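Local coordinates for aminopeptidase C (Lactobacillus rhamnosus, PDB 4K7C), which probably removes amino acids one at a time from the N-termini of peptides, as a papain-like cysteine aminopeptidase of the bleomycin hydrolase type, at residues Y112-K117 against A129-T134. Numbering follows the deposited sequence.
Sequences YENVLK and AFLLAT
Leu131 carries this contact: its side chain points from helix 126-133 toward helix 96-117 and ends over the turn formed by Asn114 and Val115. The nearest backbone approach, 7.7 Å between Val115 CA and Leu131 CA, leaves about one side chain's depth between the helices. Followed outward, Leu131 CB meets nothing across the contact. Leu131 CG is the first atom to do so, lying 4.2 Å from Asn114 CB. There the chain forks, and both methyls straddle Asn114 CB, with Leu131 CD1 at 3.8 Å and Leu131 CD2 at 3.7 Å from it. CD1 also reaches the backbone, 3.7 Å from Asn114 O and 3.9 Å from Val115 N, with Val115 CG2 as a looser flank at 4.4 Å. CD2 leans instead toward Asn114 ND2. The unusual first torsion of Leu131 (chi1 -102°) combines with an extended second one (chi2 -176°) to set the fork astride that carbon. Asn114 therefore contributes chiefly the aliphatic base of its side chain; its ND2 is hydrogen-bonded elsewhere, and its backbone O accepts a hydrogen bond from Thr118 OG1. No hydrogen bond links the segments, and they bury just 143 Å² in total, evidence of a small, apolar meeting. Phe111 also touches Leu131, while on another side of helix 96-117 Tyr112 packs against helices 170-192 and 197-219. Two helices joined by the connection 118-125 thus pack through a leucine of the second on the last turns of the first, in a helical part of this papain-like peptidase that meets a second subunit, Leu132 packing on Tyr357 of that neighbouring chain.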
ATOM      1  N   TYR A 112     -28.496   7.710 -35.377  1.00 17.44           N
ATOM      2  CA  TYR A 112     -29.443   7.021 -36.253  1.00 18.19           C
ATOM      3  C   TYR A 112     -29.845   7.964 -37.397  1.00 19.12           C
ATOM      4  O   TYR A 112     -30.032   7.519 -38.545  1.00 19.21           O
ATOM      5  CB  TYR A 112     -30.660   6.578 -35.510  1.00 20.19           C
ATOM      6  CG  TYR A 112     -30.445   5.547 -34.444  1.00 19.12           C
ATOM      7  CD1 TYR A 112     -29.517   4.508 -34.590  1.00 17.46           C
ATOM      8  CD2 TYR A 112     -31.209   5.561 -33.265  1.00 18.70           C
ATOM      9  CE1 TYR A 112     -29.362   3.500 -33.632  1.00 17.27           C
ATOM     10  CE2 TYR A 112     -31.071   4.567 -32.296  1.00 17.50           C
ATOM     11  CZ  TYR A 112     -30.120   3.555 -32.431  1.00 18.08           C
ATOM     12  OH  TYR A 112     -29.935   2.530 -31.481  1.00 18.55           O
ATOM     13  N   GLU A 113     -30.040   9.221 -37.090  1.00 20.16           N
ATOM     14  CA  GLU A 113     -30.482  10.181 -38.112  1.00 19.96           C
ATOM     15  C   GLU A 113     -29.340  10.388 -39.114  1.00 22.22           C
ATOM     16  O   GLU A 113     -29.572  10.550 -40.343  1.00 20.61           O
ATOM     17  CB  GLU A 113     -30.969  11.497 -37.482  1.00 20.69           C
ATOM     18  CG  GLU A 113     -32.334  11.354 -36.802  1.00 21.52           C
ATOM     19  CD  GLU A 113     -33.426  11.018 -37.808  1.00 22.95           C
ATOM     20  OE1 GLU A 113     -33.336  11.614 -38.933  1.00 26.24           O
ATOM     21  OE2 GLU A 113     -34.324  10.191 -37.505  1.00 22.82           O
ATOM     22  N   ASN A 114     -28.112  10.387 -38.621  1.00 21.58           N
ATOM     23  CA  ASN A 114     -26.939  10.465 -39.532  1.00 20.04           C
ATOM     24  C   ASN A 114     -26.781   9.265 -40.430  1.00 19.96           C
ATOM     25  O   ASN A 114     -26.421   9.407 -41.632  1.00 21.88           O
ATOM     26  CB  ASN A 114     -25.645  10.784 -38.769  1.00 21.49           C
ATOM     27  CG  ASN A 114     -25.517  12.263 -38.460  1.00 26.91           C
ATOM     28  OD1 ASN A 114     -26.091  13.095 -39.148  1.00 28.31           O
ATOM     29  ND2 ASN A 114     -24.745  12.615 -37.415  1.00 25.75           N
ATOM     30  N   VAL A 115     -27.065   8.079 -39.899  1.00 19.21           N
ATOM     31  CA  VAL A 115     -27.043   6.886 -40.648  1.00 19.99           C
ATOM     32  C   VAL A 115     -28.148   6.889 -41.733  1.00 21.81           C
ATOM     33  O   VAL A 115     -27.898   6.446 -42.889  1.00 21.66           O
ATOM     34  CB  VAL A 115     -27.296   5.633 -39.755  1.00 21.09           C
ATOM     35  CG1 VAL A 115     -27.488   4.415 -40.573  1.00 20.33           C
ATOM     36  CG2 VAL A 115     -26.071   5.389 -38.848  1.00 22.68           C
ATOM     37  N   LEU A 116     -29.339   7.328 -41.358  1.00 22.58           N
ATOM     38  CA  LEU A 116     -30.450   7.459 -42.321  1.00 23.33           C
ATOM     39  C   LEU A 116     -30.044   8.437 -43.488  1.00 23.53           C
ATOM     40  O   LEU A 116     -30.217   8.106 -44.649  1.00 23.54           O
ATOM     41  CB  LEU A 116     -31.735   7.875 -41.611  1.00 22.31           C
ATOM     42  CG  LEU A 116     -32.299   6.684 -40.849  1.00 19.52           C
ATOM     43  CD1 LEU A 116     -33.457   7.113 -39.970  1.00 22.07           C
ATOM     44  CD2 LEU A 116     -32.758   5.544 -41.734  1.00 23.14           C
ATOM     45  N   LYS A 117     -29.502   9.577 -43.135  1.00 20.80           N
ATOM     46  CA  LYS A 117     -29.152  10.577 -44.056  1.00 24.79           C
ATOM     47  C   LYS A 117     -28.056  10.135 -45.011  1.00 26.88           C
ATOM     48  O   LYS A 117     -28.027  10.601 -46.110  1.00 25.57           O
ATOM     49  CB  LYS A 117     -28.689  11.835 -43.356  1.00 28.55           C
ATOM     50  CG  LYS A 117     -29.831  12.776 -43.018  1.00 39.88           C
ATOM     51  CD  LYS A 117     -29.456  13.775 -41.929  1.00 47.57           C
ATOM     52  CE  LYS A 117     -28.266  14.636 -42.327  1.00 55.03           C
ATOM     53  NZ  LYS A 117     -28.037  15.674 -41.275  1.00 59.92           N
ATOM     54  N   ALA A 129     -17.758   6.103 -43.085  1.00 19.58           N
ATOM     55  CA  ALA A 129     -16.697   5.480 -42.247  1.00 21.75           C
ATOM     56  C   ALA A 129     -16.482   6.304 -40.999  1.00 21.00           C
ATOM     57  O   ALA A 129     -16.283   5.729 -39.935  1.00 20.34           O
ATOM     58  CB  ALA A 129     -15.394   5.359 -42.985  1.00 21.44           C
ATOM     59  N   PHE A 130     -16.530   7.618 -41.116  1.00 20.59           N
ATOM     60  CA  PHE A 130     -16.309   8.522 -39.936  1.00 23.43           C
ATOM     61  C   PHE A 130     -17.375   8.369 -38.854  1.00 26.00           C
ATOM     62  O   PHE A 130     -17.073   8.264 -37.651  1.00 21.91           O
ATOM     63  CB  PHE A 130     -16.267   9.945 -40.464  1.00 25.40           C
ATOM     64  CG  PHE A 130     -16.026  10.958 -39.404  1.00 27.31           C
ATOM     65  CD1 PHE A 130     -14.760  11.204 -38.968  1.00 31.40           C
ATOM     66  CD2 PHE A 130     -17.087  11.600 -38.817  1.00 26.67           C
ATOM     67  CE1 PHE A 130     -14.537  12.120 -37.977  1.00 30.12           C
ATOM     68  CE2 PHE A 130     -16.869  12.536 -37.831  1.00 30.87           C
ATOM     69  CZ  PHE A 130     -15.588  12.775 -37.414  1.00 28.41           C
ATOM     70  N   LEU A 131     -18.622   8.329 -39.295  1.00 23.44           N
ATOM     71  CA  LEU A 131     -19.754   7.937 -38.447  1.00 26.83           C
ATOM     72  C   LEU A 131     -19.607   6.640 -37.682  1.00 22.92           C
ATOM     73  O   LEU A 131     -19.870   6.586 -36.482  1.00 23.80           O
ATOM     74  CB  LEU A 131     -20.990   7.736 -39.324  1.00 29.51           C
ATOM     75  CG  LEU A 131     -21.999   8.835 -39.340  1.00 37.12           C
ATOM     76  CD1 LEU A 131     -23.173   8.353 -40.216  1.00 35.00           C
ATOM     77  CD2 LEU A 131     -22.475   9.173 -37.902  1.00 31.79           C
ATOM     78  N   LEU A 132     -19.215   5.587 -38.393  1.00 18.10           N
ATOM     79  CA  LEU A 132     -19.203   4.241 -37.823  1.00 20.69           C
ATOM     80  C   LEU A 132     -17.974   4.067 -36.935  1.00 20.44           C
ATOM     81  O   LEU A 132     -17.984   3.179 -36.056  1.00 21.23           O
ATOM     82  CB  LEU A 132     -19.249   3.186 -38.877  1.00 21.17           C
ATOM     83  CG  LEU A 132     -20.535   3.219 -39.646  1.00 22.56           C
ATOM     84  CD1 LEU A 132     -20.476   2.287 -40.839  1.00 24.29           C
ATOM     85  CD2 LEU A 132     -21.725   2.832 -38.773  1.00 24.58           C
ATOM     86  N   ALA A 133     -16.942   4.848 -37.213  1.00 18.76           N
ATOM     87  CA  ALA A 133     -15.699   4.726 -36.432  1.00 19.71           C
ATOM     88  C   ALA A 133     -15.938   5.203 -34.994  1.00 21.39           C
ATOM     89  O   ALA A 133     -15.375   4.636 -34.072  1.00 20.35           O
ATOM     90  CB  ALA A 133     -14.539   5.475 -37.079  1.00 20.77           C
ATOM     91  N   THR A 134     -16.825   6.199 -34.817  1.00 21.31           N
ATOM     92  CA  THR A 134     -17.103   6.726 -33.515  1.00 21.04           C
ATOM     93  C   THR A 134     -18.589   7.016 -33.340  1.00 19.08           C
ATOM     94  O   THR A 134     -19.009   8.195 -33.430  1.00 21.81           O
ATOM     95  CB  THR A 134     -16.291   7.986 -33.216  1.00 22.84           C
ATOM     96  OG1 THR A 134     -14.951   7.819 -33.652  1.00 27.29           O
ATOM     97  CG2 THR A 134     -16.254   8.239 -31.779  1.00 26.43           C
TER